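Putative uncharacterized protein (Chaetomium thermophilum, PDB 4XRI) serves as an importin beta (karyopherin-95), a flexible HEAT-repeat receptor for the nuclear import of protein cargo, and probably binds a small GTPase. Local coordinates at residues A188-A193 with M231-E236; G225-I230 with Y261-Y266; G274-G279 with E293-V298. The protein carries 2 engineered substitutions. One frame throughout, in Å; residues are numbered along the deposited sequence.

The three contacts lie within one run of stacked helices, and helix 224-238 serves two of them. Interaction 1 packs it against helix 182-193 in the interior, while interaction 2 carries its N-terminal part to the turn that opens helix 265-280. Interaction 3 then joins helix 265-280 to helix 285-310. Interactions 1 and 3 are core contacts and interaction 2 is a surface one, and the chemistry follows: valine and alanine methyls in interaction 1, a methyl over an aromatic ring with a weak indole bond in interaction 3, and an arginine beside a histidine, with a sulfate bound nearby at Tyr266, in interaction 2. Val190 on Tyr229 ties interaction 1 to interaction 2, and Cys235 on Leu275 ties it to interaction 3.

Interaction 1 of 3, residues A188-A193 with M231-E236; sequences AVVQGA and MQVVCE
Val233 pushes both of its branches into the gap between the helices and meets Val190 and Ala193. The apolar contacts come first. Val190 CG1 lies 4.0 Å from Val233 CB and equally near Val233 CG1, the two side chains crossing obliquely. The other branch reaches past them: Val233 CG2 comes within 3.8 Å of Ala193 CB and within 3.6 Å of the carbonyl Val190 O. A first torsion of 73° explains this split, since it wedges CG1 of Val233 between its own backbone N and carbonyl carbon and sends CG2 out anti to N, toward Ala193 on the facing helix.

The polar contacts run through water. Water 1 bridges the segments, 2.8 Å from Ala193 O and 2.9 Å from Glu236 OE2; it has more acceptors around it than protons to give, so both bonds need not be made at once. Ala193 O also accepts from Arg203 NE. The other carboxylate oxygen, Glu236 OE1, forms a salt bridge with Lys195 and takes a weak hydrogen bond from Gln232 NE2, which probably holds the carboxylate in place at the edge of the apolar patch.

Leu210 of helix 200-212 touches Val233 as well, and Ala206 touches Ala193. Small aliphatic side chains joining helices 182-193 and 224-238, with another helix packed on both, are the close stacking expected of a HEAT-repeat solenoid.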
# COMPACT_ATOMS: atom_id res chain seq x y z
N ALA A 188 10.47 36.36 -8.34
CA ALA A 188 9.58 36.90 -7.32
C ALA A 188 9.62 36.09 -6.03
O ALA A 188 9.68 36.66 -4.93
CB ALA A 188 8.15 36.97 -7.85
N VAL A 189 9.60 34.77 -6.14
CA VAL A 189 9.55 33.92 -4.96
C VAL A 189 10.91 33.84 -4.26
O VAL A 189 10.98 33.79 -3.03
CB VAL A 189 9.06 32.49 -5.30
CG1 VAL A 189 7.71 32.55 -6.00
CG2 VAL A 189 10.06 31.73 -6.14
N VAL A 190 11.99 33.86 -5.04
CA VAL A 190 13.33 33.77 -4.47
C VAL A 190 13.68 35.08 -3.78
O VAL A 190 14.21 35.08 -2.66
CB VAL A 190 14.39 33.45 -5.54
CG1 VAL A 190 15.80 33.71 -5.00
CG2 VAL A 190 14.26 32.02 -6.01
N GLN A 191 13.39 36.19 -4.44
CA GLN A 191 13.66 37.50 -3.86
C GLN A 191 12.82 37.73 -2.61
O GLN A 191 13.24 38.42 -1.69
CB GLN A 191 13.40 38.61 -4.88
CG GLN A 191 14.47 38.73 -5.95
CD GLN A 191 14.26 39.92 -6.86
OE1 GLN A 191 13.22 40.58 -6.83
NE2 GLN A 191 15.27 40.20 -7.69
N GLY A 192 11.63 37.14 -2.59
CA GLY A 192 10.77 37.26 -1.43
C GLY A 192 11.29 36.46 -0.26
O GLY A 192 11.00 36.78 0.89
N ALA A 193 12.06 35.42 -0.55
CA ALA A 193 12.52 34.48 0.47
C ALA A 193 13.86 34.89 1.08
O ALA A 193 14.25 34.39 2.14
CB ALA A 193 12.63 33.08 -0.11
N MET A 231 19.22 27.06 -4.71
CA MET A 231 19.92 26.42 -3.60
C MET A 231 20.51 27.45 -2.63
O MET A 231 20.54 27.21 -1.42
CB MET A 231 21.03 25.51 -4.13
CG MET A 231 20.52 24.29 -4.90
SD MET A 231 19.32 23.33 -3.96
CE MET A 231 20.36 22.66 -2.67
N GLN A 232 20.95 28.58 -3.15
CA GLN A 232 21.53 29.61 -2.30
C GLN A 232 20.51 30.17 -1.32
O GLN A 232 20.78 30.28 -0.12
CB GLN A 232 22.12 30.75 -3.14
CG GLN A 232 22.93 31.77 -2.34
CD GLN A 232 22.06 32.84 -1.70
OE1 GLN A 232 21.02 33.22 -2.24
NE2 GLN A 232 22.49 33.33 -0.54
N VAL A 233 19.32 30.50 -1.82
CA VAL A 233 18.29 31.10 -0.98
C VAL A 233 17.71 30.08 -0.01
O VAL A 233 17.32 30.43 1.11
CB VAL A 233 17.15 31.73 -1.84
CG1 VAL A 233 16.27 30.68 -2.46
CG2 VAL A 233 16.33 32.68 -0.99
N VAL A 234 17.66 28.82 -0.42
CA VAL A 234 17.12 27.77 0.44
C VAL A 234 18.07 27.51 1.61
O VAL A 234 17.64 27.42 2.76
CB VAL A 234 16.87 26.45 -0.32
CG1 VAL A 234 16.54 25.33 0.64
CG2 VAL A 234 15.75 26.63 -1.33
N CYS A 235 19.35 27.39 1.30
CA CYS A 235 20.38 27.15 2.31
C CYS A 235 20.43 28.31 3.30
O CYS A 235 20.58 28.10 4.51
CB CYS A 235 21.74 26.95 1.65
SG CYS A 235 21.92 25.38 0.77
N GLU A 236 20.30 29.52 2.78
CA GLU A 236 20.27 30.73 3.58
C GLU A 236 19.10 30.72 4.55
O GLU A 236 19.24 31.09 5.72
CB GLU A 236 20.19 31.96 2.66
CG GLU A 236 20.01 33.29 3.38
CD GLU A 236 19.97 34.47 2.42
OE1 GLU A 236 21.05 35.00 2.07
OE2 GLU A 236 18.85 34.86 2.00
O HOH W 1 16.69 33.19 2.85

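Interaction 2 of 3, residues G225-I230 with Y261-Y266; sequences GERNYI and YEHMRY. With SO4 (sulfate ion), chain H.
Arg227 lays the end of its side chain beside the imidazole of His263, overlapping it with the guanidinium and ring planes only 9° apart. Despite the near-parallel planes the approach is a slanting one. Arg227 NE is 3.8 Å from His263 ND1, and Arg227 NH2 is not much farther from the same nitrogen. Behind the charged group the chains meet through carbon, Arg227 CD resting 4.0 Å from His263 CB. The bend at chi3 (-61°) turns the guanidinium off the line of the extended chain. Its orientation is set from elsewhere: NE donates to Phe221 O, and NH2 makes a weak bond to Lys222 O. On the histidine, Glu262 CG covers one face of the ring, 3.5 Å above its plane and toward the rim.

A second, looser touch lies one residue on, where Asn228 OD1 comes within 4.2 Å of Tyr266 CE2. That oxygen has a stronger partner in the hydroxyl of Tyr267, to which it is hydrogen-bonded.

Close by, near the start of helix 265-280, a sulfate probably taken up from the crystallisation liquor accepts a hydrogen bond from Tyr266 N at its O2, 3.1 Å away with an N-H...O angle of 142°. Arg265 passes it with carbon rather than nitrogen, its CB 3.4 Å from sulfate O2, while its guanidinium makes a long, weak ion pair with Glu269.

Arg227 would probably disfavour a second positive charge on His263. With the guanidinium and the asparagine oxygen already bonded outside the pair of segments, the chemistry implies a mainly van der Waals join at the protein surface.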
# COMPACT_ATOMS: atom_id res chain seq x y z
N GLY A 225 22.70 27.74 -13.32
CA GLY A 225 22.39 29.07 -12.83
C GLY A 225 21.15 29.09 -11.96
O GLY A 225 21.19 29.56 -10.82
N GLU A 226 20.05 28.58 -12.50
CA GLU A 226 18.81 28.43 -11.73
C GLU A 226 19.04 27.58 -10.50
O GLU A 226 18.51 27.87 -9.42
CB GLU A 226 17.70 27.81 -12.59
CG GLU A 226 16.88 28.82 -13.36
CD GLU A 226 17.12 28.75 -14.86
OE1 GLU A 226 17.19 29.82 -15.50
OE2 GLU A 226 17.23 27.63 -15.39
N ARG A 227 19.83 26.52 -10.66
CA ARG A 227 20.13 25.59 -9.58
C ARG A 227 20.76 26.32 -8.39
O ARG A 227 20.24 26.27 -7.28
CB ARG A 227 21.05 24.48 -10.07
CG ARG A 227 20.87 23.17 -9.34
CD ARG A 227 21.94 22.15 -9.71
NE ARG A 227 21.94 21.79 -11.12
CZ ARG A 227 22.97 21.95 -11.93
NH1 ARG A 227 24.11 22.46 -11.47
NH2 ARG A 227 22.88 21.60 -13.21
N ASN A 228 21.88 26.99 -8.65
CA ASN A 228 22.59 27.73 -7.61
C ASN A 228 21.75 28.85 -7.02
O ASN A 228 21.82 29.13 -5.82
CB ASN A 228 23.90 28.29 -8.17
CG ASN A 228 24.91 27.21 -8.51
OD1 ASN A 228 25.18 26.32 -7.70
ND2 ASN A 228 25.45 27.27 -9.72
N TYR A 229 20.96 29.49 -7.87
CA TYR A 229 20.02 30.54 -7.47
C TYR A 229 19.10 30.04 -6.36
O TYR A 229 19.07 30.59 -5.26
CB TYR A 229 19.21 31.00 -8.68
CG TYR A 229 18.46 32.30 -8.52
CD1 TYR A 229 17.08 32.36 -8.72
CD2 TYR A 229 19.12 33.48 -8.18
CE1 TYR A 229 16.38 33.55 -8.59
CE2 TYR A 229 18.43 34.67 -8.05
CZ TYR A 229 17.06 34.70 -8.25
OH TYR A 229 16.38 35.89 -8.11
N ILE A 230 18.38 28.97 -6.66
CA ILE A 230 17.43 28.36 -5.73
C ILE A 230 18.12 27.78 -4.50
O ILE A 230 17.67 28.00 -3.38
CB ILE A 230 16.63 27.26 -6.43
CG1 ILE A 230 15.78 27.86 -7.55
CG2 ILE A 230 15.76 26.51 -5.43
CD1 ILE A 230 15.18 26.84 -8.49
N TYR A 261 17.90 14.42 -6.55
CA TYR A 261 19.04 13.75 -5.91
C TYR A 261 20.29 13.81 -6.77
O TYR A 261 21.39 14.09 -6.28
CB TYR A 261 18.68 12.29 -5.62
CG TYR A 261 19.86 11.44 -5.19
CD1 TYR A 261 20.18 11.28 -3.85
CD2 TYR A 261 20.66 10.80 -6.14
CE1 TYR A 261 21.25 10.50 -3.46
CE2 TYR A 261 21.74 10.03 -5.76
CZ TYR A 261 22.02 9.88 -4.42
OH TYR A 261 23.10 9.11 -4.03
N GLU A 262 20.12 13.56 -8.07
CA GLU A 262 21.24 13.47 -9.00
C GLU A 262 22.03 14.77 -9.13
O GLU A 262 23.17 14.76 -9.58
CB GLU A 262 20.73 13.04 -10.38
CG GLU A 262 19.78 14.04 -11.03
CD GLU A 262 19.30 13.57 -12.39
OE1 GLU A 262 19.84 12.56 -12.90
OE2 GLU A 262 18.38 14.21 -12.95
N HIS A 263 21.43 15.88 -8.72
CA HIS A 263 22.09 17.19 -8.83
C HIS A 263 22.68 17.68 -7.51
O HIS A 263 23.15 18.82 -7.43
CB HIS A 263 21.10 18.24 -9.36
CG HIS A 263 20.57 17.96 -10.73
ND1 HIS A 263 21.33 18.11 -11.87
CD2 HIS A 263 19.35 17.56 -11.14
CE1 HIS A 263 20.60 17.81 -12.92
NE2 HIS A 263 19.39 17.47 -12.51
N MET A 264 22.66 16.84 -6.48
CA MET A 264 22.89 17.33 -5.12
C MET A 264 24.31 17.20 -4.58
O MET A 264 24.60 17.71 -3.49
CB MET A 264 21.94 16.61 -4.17
CG MET A 264 20.49 17.07 -4.27
SD MET A 264 20.31 18.84 -3.94
CE MET A 264 20.12 19.48 -5.60
N ARG A 265 25.19 16.53 -5.32
CA ARG A 265 26.55 16.25 -4.83
C ARG A 265 27.29 17.50 -4.35
O ARG A 265 27.75 17.56 -3.22
CB ARG A 265 27.37 15.55 -5.91
CG ARG A 265 28.76 15.14 -5.44
CD ARG A 265 29.43 14.24 -6.46
NE ARG A 265 30.05 13.08 -5.83
CZ ARG A 265 30.43 11.99 -6.49
NH1 ARG A 265 30.25 11.93 -7.81
NH2 ARG A 265 30.98 10.97 -5.85
N TYR A 266 27.39 18.49 -5.23
CA TYR A 266 28.09 19.73 -4.92
C TYR A 266 27.51 20.42 -3.68
O TYR A 266 28.24 20.81 -2.78
CB TYR A 266 28.04 20.69 -6.11
CG TYR A 266 28.49 22.10 -5.80
CD1 TYR A 266 29.84 22.44 -5.82
CD2 TYR A 266 27.57 23.10 -5.51
CE1 TYR A 266 30.26 23.73 -5.54
CE2 TYR A 266 27.98 24.39 -5.23
CZ TYR A 266 29.33 24.70 -5.25
OH TYR A 266 29.74 25.98 -4.97
S SO4 H . 28.77 17.82 -8.98
O1 SO4 H . 28.68 16.75 -9.97
O2 SO4 H . 27.49 17.93 -8.29
O3 SO4 H . 29.82 17.50 -8.02
O4 SO4 H . 29.07 19.08 -9.64

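Interaction 3 of 3, residues G274-G279 with E293-V298; sequences GLTILG and EFWSTV
Going along 274-279 from its glycine, Thr276 is the residue that meets the other segment, reaching both Phe294 and Trp295 with separate branches. Its methyl goes to the phenylalanine: Thr276 CG2 sits 3.5 Å from the centroid of the Phe294 ring and 16° off the normal, a CH-pi contact over the face, shifted toward the CD2 side of the ring. The closest ring atom is Phe294 CD2, 3.4 Å from Thr276 CG2.

The hydroxyl branch takes the indole. With chi1 at 56°, Thr276 OG1 is tucked between the backbone N and carbonyl carbon, within hydrogen-bonding reach of Leu272 O, its main partner, and of Phe273 O, which must share its single proton. It also accepts from Trp295 NE1 at 3.0 Å, a weak bond whose N-H...O angle is bent to 132°. A buried hydroxyl thus finds partners on both helices, and the indole N-H has an acceptor, if a weak one.

The two aromatic residues also brace each other. Phe294 CD2 lies 3.6 Å above the plane of the Trp295 ring, toward its rim, while Trp295 CD1 stands at the edge of the phenyl ring, in its plane. Putting an alanine here in place of Phe294 would probably leave the Thr276 methyl without the ring face beneath it and set the indole freer to turn away from its hydroxyl partner.

Next in sequence, Ile277 turns to Glu331 of helix 324-340. That helix also touches Trp295 through Ala328 and Val332, while Phe294 meets Asn254 and Met257 of helix 243-260, so the join between helices 265-280 and 285-310 is buried among their neighbours in this all-helical array.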
# COMPACT_ATOMS: atom_id res chain seq x y z
N GLY A 274 26.24 20.09 6.65
CA GLY A 274 26.28 20.86 7.88
C GLY A 274 24.95 21.45 8.28
O GLY A 274 24.59 21.46 9.46
N LEU A 275 24.20 21.95 7.31
CA LEU A 275 22.90 22.57 7.57
C LEU A 275 21.92 21.60 8.21
O LEU A 275 21.24 21.94 9.18
CB LEU A 275 22.29 23.12 6.28
CG LEU A 275 22.92 24.39 5.71
CD1 LEU A 275 22.23 24.77 4.41
CD2 LEU A 275 22.83 25.52 6.71
N THR A 276 21.84 20.39 7.66
CA THR A 276 20.90 19.39 8.16
C THR A 276 21.35 18.81 9.50
O THR A 276 20.52 18.41 10.31
CB THR A 276 20.70 18.26 7.14
OG1 THR A 276 21.96 17.67 6.81
CG2 THR A 276 20.06 18.81 5.87
N ILE A 277 22.66 18.76 9.71
CA ILE A 277 23.21 18.36 11.01
C ILE A 277 22.75 19.34 12.08
O ILE A 277 22.27 18.94 13.15
CB ILE A 277 24.75 18.30 10.98
CG1 ILE A 277 25.21 17.03 10.26
CG2 ILE A 277 25.31 18.34 12.39
CD1 ILE A 277 26.70 17.02 9.96
N LEU A 278 22.88 20.63 11.78
CA LEU A 278 22.42 21.69 12.66
C LEU A 278 20.91 21.60 12.87
O LEU A 278 20.41 21.79 13.97
CB LEU A 278 22.79 23.07 12.10
CG LEU A 278 24.27 23.45 12.00
CD1 LEU A 278 24.40 24.86 11.45
CD2 LEU A 278 24.95 23.34 13.36
N GLY A 279 20.19 21.31 11.79
CA GLY A 279 18.74 21.22 11.84
C GLY A 279 18.24 20.10 12.74
O GLY A 279 17.27 20.28 13.47
N GLU A 293 13.86 14.02 8.55
CA GLU A 293 13.16 13.61 7.34
C GLU A 293 14.04 13.78 6.10
O GLU A 293 13.94 13.01 5.15
CB GLU A 293 11.86 14.41 7.19
CG GLU A 293 11.17 14.27 5.84
CD GLU A 293 10.62 12.88 5.60
OE1 GLU A 293 10.44 12.12 6.58
OE2 GLU A 293 10.36 12.54 4.42
N PHE A 294 14.90 14.79 6.13
CA PHE A 294 15.86 15.01 5.05
C PHE A 294 16.70 13.77 4.81
O PHE A 294 16.88 13.33 3.68
CB PHE A 294 16.77 16.20 5.35
CG PHE A 294 17.87 16.40 4.34
CD1 PHE A 294 17.65 17.17 3.20
CD2 PHE A 294 19.12 15.82 4.52
CE1 PHE A 294 18.66 17.35 2.27
CE2 PHE A 294 20.12 16.00 3.59
CZ PHE A 294 19.89 16.77 2.47
N TRP A 295 17.22 13.22 5.90
CA TRP A 295 18.11 12.06 5.82
C TRP A 295 17.34 10.77 5.60
O TRP A 295 17.87 9.81 5.04
CB TRP A 295 18.98 11.98 7.07
CG TRP A 295 20.10 12.95 6.98
CD1 TRP A 295 20.25 14.11 7.69
CD2 TRP A 295 21.20 12.87 6.07
NE1 TRP A 295 21.41 14.74 7.30
CE2 TRP A 295 22.01 14.01 6.31
CE3 TRP A 295 21.60 11.95 5.10
CZ2 TRP A 295 23.19 14.24 5.60
CZ3 TRP A 295 22.76 12.19 4.40
CH2 TRP A 295 23.54 13.32 4.65
N SER A 296 16.07 10.76 6.01
CA SER A 296 15.18 9.67 5.67
C SER A 296 14.94 9.66 4.16
O SER A 296 14.91 8.60 3.53
CB SER A 296 13.86 9.79 6.43
OG SER A 296 14.04 9.51 7.80
N THR A 297 14.80 10.85 3.59
CA THR A 297 14.59 10.99 2.15
C THR A 297 15.83 10.56 1.37
O THR A 297 15.72 9.86 0.36
CB THR A 297 14.23 12.44 1.76
OG1 THR A 297 13.05 12.85 2.47
CG2 THR A 297 13.98 12.54 0.27
N VAL A 298 17.00 10.97 1.85
CA VAL A 298 18.27 10.57 1.25
C VAL A 298 18.41 9.05 1.27
O VAL A 298 18.77 8.44 0.26
CB VAL A 298 19.47 11.21 1.99
CG1 VAL A 298 20.77 10.58 1.51
CG2 VAL A 298 19.48 12.71 1.78